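Local coordinates for protein glycoside hydrolase family 31 (Trueperella pyogenes, PDB 5I0F) that degrades cycloalternan, a cyclic glucose oligosaccharide, probably by a retaining mechanism that passes through a covalent glycosyl-enzyme intermediate, at residues N278-V283 against G518-Q523; G554-G559 against R641-T646; F228-E231 against R235-Y238; A288-W293 against H525-A530; G223-F228 against T274-G279. One frame throughout, in Å; residues are numbered along the deposited sequence.

In the fold
All five contacts are largely buried, and none has a hydrogen bond joining its two segments. Interactions 3 and 5 share strand 225-230 and use its two faces: one looks toward the second sheet of the beta-sandwich domain, the other toward helix 273-284. That helix serves interaction 1 as well, where it meets a loop of the TIM barrel. Interactions 2 and 4 lie on neighbouring barrel strands, 558-561 and 527-529, their centres about 9 Å apart, and join through Tyr557 and Ala288. Chemistry follows place: an amide against a ring in interaction 1, aliphatic branches in 2 and 5, aromatic groups in 3, and a thioether in 4, whose strand runs on to the bound sugar.

Interaction 1: N278-V283 against G518-Q523; sequences NGFLDV and GFTGSQ
Phe280 and Gln523 make the closest approach between helix 273-284 and the loop 518-523, an amide nitrogen against an aromatic ring. NE2 of Gln523 comes to 3.3 Å from CE2 of Phe280, reaching the ring obliquely, with the amide and ring planes 64° apart. The phenyl group gets there because CG lies anti to the backbone N of Phe280 (chi1 -177°), which carries the ring outward from the helix to the loop.

The apolar contacts flank this pair. CG2 of Thr520 sits 4.1 Å from CZ of Phe280, while the CD2 branch of Leu281 touches CG of Gln523 at 4.1 Å, so helix side chains meet both the aliphatic root and the amide end of the glutamine.

Hydrogen bonds fix the loop side. Gln523 bends at chi2, and its OE1 accepts from N of Gly521 at 2.9 Å in the carbonyl plane, while NE2 is bonded to the carbonyl of Cys553; both ends of the amide are thus tied down. N of Phe519 donates to OG of Ser522 at 3.0 Å, and Ser522 N to Phe519 O closes a type II beta turn with Gly521 at its positive-phi position.

Phe280 also stacks on Phe215 and meets His229 edge-to-face. A helix that also packs on the sheet of strands 212-219 and 263-271 here meets the loop between strands 513-515 and 527-529 of the family 31 TIM barrel.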
# COMPACT_ATOMS: atom_id res chain seq x y z
N ASN A 278 -14.77 -0.60 -16.50
CA ASN A 278 -15.96 0.17 -16.11
C ASN A 278 -16.95 -0.60 -15.25
O ASN A 278 -17.57 -0.03 -14.35
CB ASN A 278 -16.69 0.75 -17.31
CG ASN A 278 -16.15 2.08 -17.70
OD1 ASN A 278 -16.35 3.08 -17.00
ND2 ASN A 278 -15.45 2.12 -18.80
N GLY A 279 -17.11 -1.88 -15.53
CA GLY A 279 -17.95 -2.73 -14.69
C GLY A 279 -17.46 -2.71 -13.26
O GLY A 279 -18.25 -2.50 -12.32
N PHE A 280 -16.17 -2.93 -13.09
CA PHE A 280 -15.54 -2.90 -11.77
C PHE A 280 -15.69 -1.53 -11.08
O PHE A 280 -16.12 -1.45 -9.91
CB PHE A 280 -14.09 -3.33 -11.87
CG PHE A 280 -13.37 -3.39 -10.53
CD1 PHE A 280 -13.92 -4.06 -9.44
CD2 PHE A 280 -12.13 -2.77 -10.37
CE1 PHE A 280 -13.26 -4.10 -8.21
CE2 PHE A 280 -11.46 -2.82 -9.15
CZ PHE A 280 -12.03 -3.49 -8.07
N LEU A 281 -15.45 -0.46 -11.82
CA LEU A 281 -15.62 0.89 -11.28
C LEU A 281 -17.05 1.21 -10.82
O LEU A 281 -17.23 1.92 -9.81
CB LEU A 281 -15.14 1.94 -12.30
CG LEU A 281 -13.65 1.90 -12.62
CD1 LEU A 281 -13.31 3.06 -13.54
CD2 LEU A 281 -12.79 1.93 -11.39
N ASP A 282 -18.05 0.71 -11.54
CA ASP A 282 -19.43 0.82 -11.12
C ASP A 282 -19.68 0.22 -9.72
O ASP A 282 -20.50 0.74 -8.98
CB ASP A 282 -20.40 0.18 -12.13
CG ASP A 282 -20.59 1.02 -13.38
OD1 ASP A 282 -20.35 2.25 -13.34
OD2 ASP A 282 -21.00 0.43 -14.40
N VAL A 283 -18.96 -0.84 -9.38
CA VAL A 283 -19.08 -1.49 -8.08
C VAL A 283 -18.15 -0.85 -7.03
O VAL A 283 -18.57 -0.60 -5.88
CB VAL A 283 -18.80 -3.01 -8.24
CG1 VAL A 283 -18.62 -3.71 -6.91
CG2 VAL A 283 -19.93 -3.65 -9.03
N GLY A 518 -4.33 1.00 0.29
CA GLY A 518 -5.72 0.97 -0.16
C GLY A 518 -6.24 -0.42 -0.47
O GLY A 518 -5.56 -1.44 -0.26
N PHE A 519 -7.48 -0.44 -0.97
CA PHE A 519 -8.24 -1.63 -1.26
C PHE A 519 -9.37 -1.23 -2.23
O PHE A 519 -9.42 -0.09 -2.69
CB PHE A 519 -8.80 -2.28 0.04
CG PHE A 519 -9.07 -3.76 -0.09
CD1 PHE A 519 -8.04 -4.67 -0.14
CD2 PHE A 519 -10.38 -4.24 -0.14
CE1 PHE A 519 -8.28 -6.04 -0.24
CE2 PHE A 519 -10.64 -5.59 -0.26
CZ PHE A 519 -9.60 -6.51 -0.32
N THR A 520 -10.24 -2.16 -2.59
CA THR A 520 -11.45 -1.85 -3.36
C THR A 520 -12.16 -0.65 -2.73
O THR A 520 -12.37 -0.64 -1.52
CB THR A 520 -12.39 -3.06 -3.35
OG1 THR A 520 -11.66 -4.25 -3.65
CG2 THR A 520 -13.52 -2.91 -4.34
N GLY A 521 -12.50 0.35 -3.55
CA GLY A 521 -13.05 1.62 -3.09
C GLY A 521 -12.07 2.79 -3.00
O GLY A 521 -12.50 3.95 -3.06
N SER A 522 -10.76 2.49 -2.90
CA SER A 522 -9.74 3.53 -2.92
C SER A 522 -9.75 4.43 -4.18
O SER A 522 -9.31 5.59 -4.11
CB SER A 522 -8.34 2.94 -2.69
OG SER A 522 -8.24 2.41 -1.38
N GLN A 523 -10.29 3.91 -5.28
CA GLN A 523 -10.41 4.66 -6.54
C GLN A 523 -11.10 6.04 -6.36
O GLN A 523 -10.74 7.01 -7.03
CB GLN A 523 -11.20 3.86 -7.59
CG GLN A 523 -10.60 2.53 -8.03
CD GLN A 523 -11.07 1.31 -7.24
OE1 GLN A 523 -11.47 1.41 -6.07
NE2 GLN A 523 -10.99 0.14 -7.87

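Interaction 2: G554-G559 against R641-T646; sequences GILYWG and RQCLQT
Leu556 holds CG anti to its own backbone N (chi1 -176°), sending both methyls at helix 617-646, and on the helix Leu644 turns CG away from its carbonyl carbon (chi1 -61°) to bring CD2 to meet them. The two leucines cross at about a right angle, CD2 of Leu556 touching CD2 of Leu644 at 3.8 Å. The other branch, CD1 of Leu556, rests 4.0 Å from CB of Cys643, with SG of that cysteine slightly farther off. Thus the fork of one leucine lies against two successive helix residues.

This is where the chain enters barrel strand 558-561: Gly554, with positive phi, is the C-prime residue of the Schellman motif that ends helix 537-551, and the contact follows directly in the alpha-to-beta connection.

Tyr557 widens the patch. The CD2 methyl of Leu556 lies over one face of its ring, 3.8 Å above the plane and offset toward the rim. The phenol oxygen OH is 4.1 Å from CD2 of Leu644 and hydrogen-bonded to the carbonyl of Ala288.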
# COMPACT_ATOMS: atom_id res chain seq x y z
N GLY A 554 -8.17 1.08 -11.70
CA GLY A 554 -8.88 2.32 -11.48
C GLY A 554 -8.25 3.31 -10.53
O GLY A 554 -8.91 4.25 -10.12
N ILE A 555 -6.97 3.13 -10.19
CA ILE A 555 -6.21 4.10 -9.41
C ILE A 555 -5.61 5.05 -10.43
O ILE A 555 -4.57 4.75 -11.04
CB ILE A 555 -5.11 3.45 -8.56
CG1 ILE A 555 -5.70 2.47 -7.54
CG2 ILE A 555 -4.27 4.50 -7.84
CD1 ILE A 555 -6.60 3.09 -6.49
N LEU A 556 -6.28 6.19 -10.63
CA LEU A 556 -5.97 7.12 -11.72
C LEU A 556 -4.81 8.06 -11.41
O LEU A 556 -3.93 8.26 -12.25
CB LEU A 556 -7.23 7.94 -12.05
CG LEU A 556 -7.24 8.94 -13.21
CD1 LEU A 556 -7.02 8.19 -14.49
CD2 LEU A 556 -8.57 9.68 -13.30
N TYR A 557 -4.83 8.66 -10.23
CA TYR A 557 -3.90 9.72 -9.86
C TYR A 557 -2.73 9.13 -9.07
O TYR A 557 -2.65 9.24 -7.84
CB TYR A 557 -4.64 10.79 -9.04
CG TYR A 557 -5.87 11.40 -9.67
CD1 TYR A 557 -5.76 12.33 -10.69
CD2 TYR A 557 -7.15 11.08 -9.21
CE1 TYR A 557 -6.88 12.90 -11.28
CE2 TYR A 557 -8.28 11.63 -9.79
CZ TYR A 557 -8.14 12.57 -10.80
OH TYR A 557 -9.22 13.15 -11.39
N TRP A 558 -1.84 8.48 -9.80
CA TRP A 558 -0.77 7.71 -9.24
C TRP A 558 0.56 8.39 -9.50
O TRP A 558 0.79 8.94 -10.58
CB TRP A 558 -0.77 6.31 -9.85
CG TRP A 558 0.35 5.43 -9.42
CD1 TRP A 558 0.32 4.49 -8.46
CD2 TRP A 558 1.67 5.40 -9.97
NE1 TRP A 558 1.56 3.88 -8.35
CE2 TRP A 558 2.40 4.42 -9.28
CE3 TRP A 558 2.31 6.11 -11.01
CZ2 TRP A 558 3.72 4.11 -9.59
CZ3 TRP A 558 3.62 5.82 -11.30
CH2 TRP A 558 4.32 4.83 -10.59
N GLY A 559 1.45 8.30 -8.54
CA GLY A 559 2.86 8.67 -8.73
C GLY A 559 3.79 7.84 -7.88
O GLY A 559 3.41 6.79 -7.34
N ARG A 641 -9.95 14.42 -17.54
CA ARG A 641 -11.39 14.62 -17.73
C ARG A 641 -12.00 13.53 -18.62
O ARG A 641 -13.04 12.96 -18.29
CB ARG A 641 -11.70 16.02 -18.31
CG ARG A 641 -11.52 17.15 -17.31
CD ARG A 641 -12.06 18.48 -17.85
NE ARG A 641 -11.30 19.04 -19.00
CZ ARG A 641 -10.68 20.23 -19.04
NH1 ARG A 641 -10.69 21.07 -17.99
NH2 ARG A 641 -10.03 20.60 -20.16
N GLN A 642 -11.34 13.24 -19.74
CA GLN A 642 -11.78 12.15 -20.61
C GLN A 642 -11.79 10.80 -19.88
O GLN A 642 -12.75 10.05 -20.02
CB GLN A 642 -10.95 12.06 -21.90
CG GLN A 642 -11.40 13.04 -22.96
CD GLN A 642 -12.76 12.69 -23.54
OE1 GLN A 642 -12.98 11.54 -23.97
NE2 GLN A 642 -13.69 13.65 -23.53
N CYS A 643 -10.75 10.51 -19.11
CA CYS A 643 -10.68 9.27 -18.32
C CYS A 643 -11.85 9.09 -17.35
O CYS A 643 -12.29 7.97 -17.12
CB CYS A 643 -9.38 9.19 -17.51
SG CYS A 643 -7.88 8.96 -18.51
N LEU A 644 -12.33 10.18 -16.76
CA LEU A 644 -13.47 10.11 -15.85
C LEU A 644 -14.74 9.72 -16.62
O LEU A 644 -15.57 9.00 -16.07
CB LEU A 644 -13.68 11.45 -15.12
CG LEU A 644 -12.57 11.98 -14.20
CD1 LEU A 644 -13.02 13.24 -13.47
CD2 LEU A 644 -12.11 10.94 -13.22
N GLN A 645 -14.88 10.22 -17.85
CA GLN A 645 -16.02 9.82 -18.69
C GLN A 645 -15.86 8.39 -19.23
O GLN A 645 -16.80 7.62 -19.17
CB GLN A 645 -16.32 10.80 -19.83
CG GLN A 645 -17.50 10.29 -20.67
CD GLN A 645 -18.57 11.30 -21.06
OE1 GLN A 645 -18.99 12.19 -20.27
NE2 GLN A 645 -19.09 11.12 -22.29
N THR A 646 -14.68 8.01 -19.69
CA THR A 646 -14.53 6.72 -20.37
C THR A 646 -14.27 5.55 -19.43
O THR A 646 -14.55 4.41 -19.80
CB THR A 646 -13.37 6.76 -21.38
OG1 THR A 646 -12.12 6.90 -20.67
CG2 THR A 646 -13.56 7.89 -22.39

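Interaction 3: F228-E231 against R235-Y238; sequences FHVE and RTWY
Thr236 is the first residue of 235-238 to reach across, its CG2 standing 4.3 Å from CG1 of Val230. Its hydroxyl does a different job, accepting a hydrogen bond from OH of Tyr238 at 2.8 Å; the two side chains share one face of the strand, and this bond holds the phenol end in place.

Trp237 alternates to the other face of the strand, where CG of Arg235 packs over one side of its indole ring.

Tyr238 returns to the interface and does most of the touching. With CG anti to the carbonyl carbon (chi1 -54°), its ring lies between the strands, and its hydroxyl comes to 3.9 Å from CG2 of Val230. Farther back along the same ring, CE1 meets CE2 of Phe228 at 4.1 Å. CE1 of Tyr238 arrives at the edge of the Phe228 ring, near its plane, the two aromatic side chains passing one another head to tail.

The axes of 228-230 and 236-238 approach to 10.3 Å, their directions 144° apart, but the strands belong to different sheets. Ile250 of strand 247-253 touches Phe228, Val230 and Tyr238, extending the apolar layer. Two sheets face to face around such a layer, joined here by a short loop, make the core of a beta-sandwich domain.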
# COMPACT_ATOMS: atom_id res chain seq x y z
N PHE A 228 -13.26 -10.45 -13.28
CA PHE A 228 -13.93 -10.94 -12.09
C PHE A 228 -13.50 -10.15 -10.87
O PHE A 228 -12.39 -9.62 -10.82
CB PHE A 228 -13.64 -12.42 -11.88
CG PHE A 228 -12.19 -12.73 -11.68
CD1 PHE A 228 -11.34 -12.94 -12.78
CD2 PHE A 228 -11.67 -12.86 -10.39
CE1 PHE A 228 -10.00 -13.22 -12.60
CE2 PHE A 228 -10.32 -13.15 -10.21
CZ PHE A 228 -9.49 -13.33 -11.31
N HIS A 229 -14.40 -10.10 -9.90
CA HIS A 229 -14.18 -9.38 -8.66
C HIS A 229 -14.82 -10.19 -7.56
O HIS A 229 -16.04 -10.35 -7.55
CB HIS A 229 -14.76 -7.97 -8.74
CG HIS A 229 -14.91 -7.28 -7.41
ND1 HIS A 229 -16.03 -6.54 -7.10
CD2 HIS A 229 -14.10 -7.22 -6.33
CE1 HIS A 229 -15.89 -6.04 -5.88
NE2 HIS A 229 -14.73 -6.43 -5.40
N VAL A 230 -14.01 -10.70 -6.65
CA VAL A 230 -14.56 -11.40 -5.50
C VAL A 230 -15.02 -10.28 -4.55
O VAL A 230 -14.20 -9.52 -4.07
CB VAL A 230 -13.52 -12.32 -4.83
CG1 VAL A 230 -14.17 -13.15 -3.71
CG2 VAL A 230 -12.85 -13.24 -5.84
N GLU A 231 -16.33 -10.17 -4.32
CA GLU A 231 -16.88 -9.05 -3.56
C GLU A 231 -16.77 -9.28 -2.06
O GLU A 231 -17.70 -9.71 -1.39
CB GLU A 231 -18.33 -8.70 -3.97
CG GLU A 231 -18.69 -7.25 -3.60
CD GLU A 231 -20.04 -6.80 -4.11
OE1 GLU A 231 -20.86 -6.34 -3.30
OE2 GLU A 231 -20.32 -6.90 -5.30
N ARG A 235 -9.33 -11.65 3.10
CA ARG A 235 -8.17 -12.04 2.32
C ARG A 235 -8.56 -13.05 1.25
O ARG A 235 -9.44 -13.89 1.48
CB ARG A 235 -7.13 -12.63 3.24
CG ARG A 235 -5.80 -12.93 2.59
CD ARG A 235 -4.78 -13.18 3.67
NE ARG A 235 -3.42 -13.38 3.17
CZ ARG A 235 -2.39 -13.66 3.96
NH1 ARG A 235 -1.18 -13.82 3.46
NH2 ARG A 235 -2.58 -13.82 5.28
N THR A 236 -7.92 -12.94 0.09
CA THR A 236 -8.09 -13.87 -1.01
C THR A 236 -6.73 -14.23 -1.57
O THR A 236 -5.78 -13.46 -1.47
CB THR A 236 -8.96 -13.28 -2.14
OG1 THR A 236 -8.47 -11.98 -2.52
CG2 THR A 236 -10.40 -13.14 -1.69
N TRP A 237 -6.66 -15.42 -2.16
CA TRP A 237 -5.44 -15.96 -2.77
C TRP A 237 -5.76 -16.41 -4.20
O TRP A 237 -6.91 -16.84 -4.49
CB TRP A 237 -4.94 -17.16 -1.98
CG TRP A 237 -4.48 -16.93 -0.57
CD1 TRP A 237 -3.18 -16.83 -0.14
CD2 TRP A 237 -5.29 -16.86 0.60
NE1 TRP A 237 -3.14 -16.68 1.22
CE2 TRP A 237 -4.42 -16.70 1.70
CE3 TRP A 237 -6.68 -16.93 0.83
CZ2 TRP A 237 -4.89 -16.60 3.02
CZ3 TRP A 237 -7.15 -16.83 2.14
CH2 TRP A 237 -6.25 -16.67 3.22
N TYR A 238 -4.76 -16.32 -5.07
CA TYR A 238 -4.90 -16.57 -6.52
C TYR A 238 -3.73 -17.40 -7.01
O TYR A 238 -2.55 -17.03 -6.79
CB TYR A 238 -5.00 -15.24 -7.32
CG TYR A 238 -6.11 -14.38 -6.79
CD1 TYR A 238 -7.42 -14.56 -7.21
CD2 TYR A 238 -5.86 -13.42 -5.80
CE1 TYR A 238 -8.45 -13.81 -6.67
CE2 TYR A 238 -6.89 -12.66 -5.25
CZ TYR A 238 -8.18 -12.87 -5.69
OH TYR A 238 -9.20 -12.14 -5.18

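Interaction 4: A288-W293 against H525-A530; sequences AEMPEW and HGLYWA. With BGC (beta-D-glucopyranose), chain C.
At the N-terminal end of the glycan-binding TIM barrel, opposite the sugar-binding end, Met290 of the loop before the first strand meets Gly526 and the inward-pointing Leu527; the strand that starts here, 527-529, leads to Trp529 of the sugar pocket. The methionine is bent at chi2 (-71°), which folds its thioether toward the strand. SD lies 3.8 Å from CD1 of Leu527, and the terminal CE is nearly as close to that methyl, so the leucine branch sits beside the end of the methionine, the two side chains running alongside with opposite headings. CE also rests against CA of Gly526, 3.8 Å away. Gly526 has positive phi, a conformation that favours glycine.

Two residues beyond Leu527, Trp529 deals with the ligand. Its CZ2 is 3.4 Å from O2 of the beta-D-glucopyranose BGC; the sugar's O2 lies at the indole edge, near its plane. Glu330, Arg516, Asp532 and His591 hydrogen-bond the same sugar, while Lys465 makes a cation-pi contact with the indole.

Around this pair, strand 527-529 is hydrogen-bonded between strands 513-515 and 558-561. Tyr557 packs on Met290, and the loop 288-293 continues toward strand 297-300, the first of the barrel.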
# COMPACT_ATOMS: atom_id res chain seq x y z
N ALA A 288 -12.42 10.79 -8.47
CA ALA A 288 -12.99 12.12 -8.26
C ALA A 288 -12.38 13.14 -9.23
O ALA A 288 -11.26 12.94 -9.70
CB ALA A 288 -12.67 12.55 -6.82
N GLU A 289 -13.09 14.24 -9.50
CA GLU A 289 -12.48 15.40 -10.17
C GLU A 289 -11.38 16.02 -9.27
O GLU A 289 -11.55 16.10 -8.04
CB GLU A 289 -13.50 16.50 -10.46
CG GLU A 289 -14.64 16.13 -11.42
CD GLU A 289 -16.00 16.39 -10.80
OE1 GLU A 289 -16.84 17.02 -11.39
OE2 GLU A 289 -16.22 15.91 -9.67
N MET A 290 -10.30 16.48 -9.89
CA MET A 290 -9.17 17.08 -9.15
C MET A 290 -8.79 18.43 -9.74
O MET A 290 -9.05 18.68 -10.90
CB MET A 290 -7.96 16.13 -9.17
CG MET A 290 -8.10 14.92 -8.27
SD MET A 290 -7.99 15.40 -6.52
CE MET A 290 -8.81 14.06 -5.72
N PRO A 291 -8.18 19.30 -8.92
CA PRO A 291 -7.74 20.60 -9.42
C PRO A 291 -6.48 20.48 -10.27
O PRO A 291 -5.68 19.55 -10.05
CB PRO A 291 -7.47 21.38 -8.14
CG PRO A 291 -7.07 20.35 -7.14
CD PRO A 291 -7.75 19.07 -7.52
N GLU A 292 -6.29 21.39 -11.21
CA GLU A 292 -5.15 21.31 -12.15
C GLU A 292 -3.77 21.36 -11.49
O GLU A 292 -2.80 20.82 -12.03
CB GLU A 292 -5.23 22.38 -13.26
CG GLU A 292 -5.27 23.84 -12.81
CD GLU A 292 -3.93 24.41 -12.35
OE1 GLU A 292 -2.89 24.10 -13.01
OE2 GLU A 292 -3.89 25.20 -11.35
N TRP A 293 -3.68 22.00 -10.32
CA TRP A 293 -2.38 22.13 -9.64
C TRP A 293 -1.77 20.81 -9.19
O TRP A 293 -0.56 20.78 -8.93
CB TRP A 293 -2.42 23.14 -8.47
CG TRP A 293 -3.49 22.93 -7.38
CD1 TRP A 293 -4.69 23.60 -7.29
CD2 TRP A 293 -3.43 22.06 -6.25
NE1 TRP A 293 -5.37 23.18 -6.18
CE2 TRP A 293 -4.64 22.23 -5.53
CE3 TRP A 293 -2.48 21.16 -5.76
CZ2 TRP A 293 -4.91 21.55 -4.34
CZ3 TRP A 293 -2.76 20.47 -4.57
CH2 TRP A 293 -3.97 20.67 -3.88
N HIS A 525 -11.00 8.01 -3.66
CA HIS A 525 -10.47 8.80 -2.55
C HIS A 525 -9.05 9.26 -2.80
O HIS A 525 -8.10 8.67 -2.29
CB HIS A 525 -10.56 7.99 -1.24
CG HIS A 525 -11.96 7.57 -0.89
ND1 HIS A 525 -12.97 8.48 -0.64
CD2 HIS A 525 -12.51 6.35 -0.75
CE1 HIS A 525 -14.08 7.83 -0.37
NE2 HIS A 525 -13.84 6.54 -0.46
N GLY A 526 -8.92 10.32 -3.58
CA GLY A 526 -7.67 11.04 -3.73
C GLY A 526 -6.63 10.41 -4.62
O GLY A 526 -6.97 9.75 -5.63
N LEU A 527 -5.37 10.65 -4.24
CA LEU A 527 -4.17 10.32 -4.99
C LEU A 527 -3.35 9.25 -4.27
O LEU A 527 -3.51 9.04 -3.05
CB LEU A 527 -3.26 11.56 -5.09
CG LEU A 527 -3.60 12.65 -6.08
CD1 LEU A 527 -5.04 13.07 -6.08
CD2 LEU A 527 -2.65 13.82 -5.88
N TYR A 528 -2.50 8.57 -5.04
CA TYR A 528 -1.70 7.45 -4.55
C TYR A 528 -0.26 7.53 -5.01
O TYR A 528 0.01 8.00 -6.10
CB TYR A 528 -2.34 6.10 -4.92
CG TYR A 528 -3.65 5.97 -4.20
CD1 TYR A 528 -4.81 6.54 -4.72
CD2 TYR A 528 -3.72 5.40 -2.92
CE1 TYR A 528 -6.01 6.53 -4.00
CE2 TYR A 528 -4.91 5.35 -2.22
CZ TYR A 528 -6.05 5.92 -2.76
OH TYR A 528 -7.20 5.91 -2.01
N TRP A 529 0.66 7.10 -4.16
CA TRP A 529 2.04 6.92 -4.59
C TRP A 529 2.48 5.51 -4.25
O TRP A 529 1.87 4.85 -3.41
CB TRP A 529 2.98 8.02 -4.04
CG TRP A 529 3.68 7.71 -2.74
CD1 TRP A 529 4.96 7.30 -2.59
CD2 TRP A 529 3.14 7.83 -1.42
NE1 TRP A 529 5.25 7.09 -1.26
CE2 TRP A 529 4.15 7.43 -0.52
CE3 TRP A 529 1.90 8.24 -0.90
CZ2 TRP A 529 3.97 7.42 0.87
CZ3 TRP A 529 1.72 8.22 0.48
CH2 TRP A 529 2.74 7.80 1.35
N ALA A 530 3.53 5.04 -4.93
CA ALA A 530 3.96 3.65 -4.90
C ALA A 530 4.74 3.22 -3.64
O ALA A 530 5.18 2.10 -3.55
CB ALA A 530 4.80 3.37 -6.13
C2 BGC C . 6.22 7.10 3.91
C3 BGC C . 7.46 7.95 3.59
C4 BGC C . 7.62 9.02 4.66
C5 BGC C . 7.68 8.39 6.06
C6 BGC C . 7.64 9.49 7.11
C1 BGC C . 5.61 7.18 5.34
O2 BGC C . 5.98 5.90 3.14
O3 BGC C . 7.33 8.54 2.29
O4 BGC C . 8.82 9.79 4.42
O5 BGC C . 6.62 7.44 6.33
O6 BGC C . 7.92 8.97 8.41

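Interaction 5: G223-F228 against T274-G279; sequences GRAWGF and TDVLNG
Val276 carries the apolar contact between the helix and strand 225-230, lodging its two methyls against three successive strand residues. CG1 stands anti to the backbone N (chi1 172°) and meets CA of Gly227 at 3.8 Å. CG2 reaches CB of Ala225 at 3.9 Å and CA of Trp226 at 3.8 Å. Gly227, having no side chain, lets CG1 of Val276 lie directly on its CA.

Within the helix, the carbonyl O of Thr274 accepts twice from Asn278, from the backbone N and from ND2 at 3.0 Å, the two donors coming from opposite faces of the carbonyl plane; ND2 also bonds the carbonyl of Thr646. The oppositely charged Arg224 and Asp275 come no closer than 4.9 Å (NH2 to OD2), probably a weak attraction at most.

The axes of 225-228 and 274-279 come within 7.6 Å, crossing at -19°. Strand 225-230 lies between 212-219 and 263-271, with helix 273-284 over one face of this sheet and Leu167 touching Trp226 and Phe228 on the other.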
# COMPACT_ATOMS: atom_id res chain seq x y z
N GLY A 223 -8.51 -9.17 -28.74
CA GLY A 223 -9.05 -7.92 -28.22
C GLY A 223 -10.30 -8.02 -27.34
O GLY A 223 -10.92 -7.01 -27.05
N ARG A 224 -10.70 -9.21 -26.95
CA ARG A 224 -11.86 -9.34 -26.08
C ARG A 224 -11.38 -9.59 -24.67
O ARG A 224 -10.29 -10.13 -24.47
CB ARG A 224 -12.79 -10.44 -26.56
CG ARG A 224 -13.28 -10.27 -28.00
CD ARG A 224 -13.75 -8.84 -28.36
NE ARG A 224 -15.01 -8.47 -27.70
CZ ARG A 224 -15.58 -7.25 -27.76
NH1 ARG A 224 -15.00 -6.23 -28.40
NH2 ARG A 224 -16.74 -7.04 -27.14
N ALA A 225 -12.19 -9.16 -23.71
CA ALA A 225 -11.85 -9.24 -22.31
C ALA A 225 -13.01 -9.72 -21.49
O ALA A 225 -14.19 -9.52 -21.85
CB ALA A 225 -11.39 -7.89 -21.80
N TRP A 226 -12.67 -10.33 -20.37
CA TRP A 226 -13.63 -10.54 -19.30
C TRP A 226 -12.93 -10.24 -17.97
O TRP A 226 -11.73 -10.00 -17.93
CB TRP A 226 -14.22 -11.95 -19.33
CG TRP A 226 -13.24 -13.05 -19.18
CD1 TRP A 226 -12.43 -13.56 -20.14
CD2 TRP A 226 -12.99 -13.81 -17.99
NE1 TRP A 226 -11.68 -14.59 -19.63
CE2 TRP A 226 -12.00 -14.76 -18.31
CE3 TRP A 226 -13.49 -13.76 -16.68
CZ2 TRP A 226 -11.49 -15.65 -17.36
CZ3 TRP A 226 -12.99 -14.67 -15.75
CH2 TRP A 226 -12.01 -15.60 -16.09
N GLY A 227 -13.67 -10.23 -16.88
CA GLY A 227 -13.03 -9.94 -15.59
C GLY A 227 -13.86 -10.46 -14.46
O GLY A 227 -15.02 -10.86 -14.65
N PHE A 228 -13.26 -10.45 -13.28
CA PHE A 228 -13.93 -10.94 -12.09
C PHE A 228 -13.50 -10.15 -10.87
O PHE A 228 -12.39 -9.62 -10.82
CB PHE A 228 -13.64 -12.42 -11.88
CG PHE A 228 -12.19 -12.73 -11.68
CD1 PHE A 228 -11.34 -12.94 -12.78
CD2 PHE A 228 -11.67 -12.86 -10.39
CE1 PHE A 228 -10.00 -13.22 -12.60
CE2 PHE A 228 -10.32 -13.15 -10.21
CZ PHE A 228 -9.49 -13.33 -11.31
N THR A 274 -11.99 -1.95 -21.72
CA THR A 274 -12.60 -0.77 -21.10
C THR A 274 -13.97 -1.07 -20.47
O THR A 274 -14.24 -0.61 -19.35
CB THR A 274 -12.66 0.39 -22.12
OG1 THR A 274 -11.32 0.76 -22.46
CG2 THR A 274 -13.37 1.59 -21.54
N ASP A 275 -14.79 -1.86 -21.16
CA ASP A 275 -16.09 -2.33 -20.62
C ASP A 275 -15.89 -3.03 -19.26
O ASP A 275 -16.65 -2.81 -18.31
CB ASP A 275 -16.80 -3.32 -21.57
CG ASP A 275 -17.30 -2.68 -22.88
OD1 ASP A 275 -17.56 -1.47 -22.91
OD2 ASP A 275 -17.43 -3.42 -23.88
N VAL A 276 -14.88 -3.87 -19.19
CA VAL A 276 -14.61 -4.66 -17.98
C VAL A 276 -14.20 -3.77 -16.81
O VAL A 276 -14.77 -3.86 -15.69
CB VAL A 276 -13.55 -5.74 -18.22
CG1 VAL A 276 -13.14 -6.43 -16.92
CG2 VAL A 276 -14.07 -6.76 -19.22
N LEU A 277 -13.23 -2.90 -17.06
CA LEU A 277 -12.79 -1.98 -16.01
C LEU A 277 -13.95 -1.08 -15.57
O LEU A 277 -14.14 -0.91 -14.36
CB LEU A 277 -11.56 -1.17 -16.42
CG LEU A 277 -11.01 -0.15 -15.41
CD1 LEU A 277 -10.60 -0.80 -14.09
CD2 LEU A 277 -9.82 0.57 -16.03
N ASN A 278 -14.77 -0.60 -16.50
CA ASN A 278 -15.96 0.17 -16.11
C ASN A 278 -16.95 -0.60 -15.25
O ASN A 278 -17.57 -0.03 -14.35
CB ASN A 278 -16.69 0.75 -17.31
CG ASN A 278 -16.15 2.08 -17.70
OD1 ASN A 278 -16.35 3.08 -17.00
ND2 ASN A 278 -15.45 2.12 -18.80
N GLY A 279 -17.11 -1.88 -15.53
CA GLY A 279 -17.95 -2.73 -14.69
C GLY A 279 -17.46 -2.71 -13.26
O GLY A 279 -18.25 -2.50 -12.32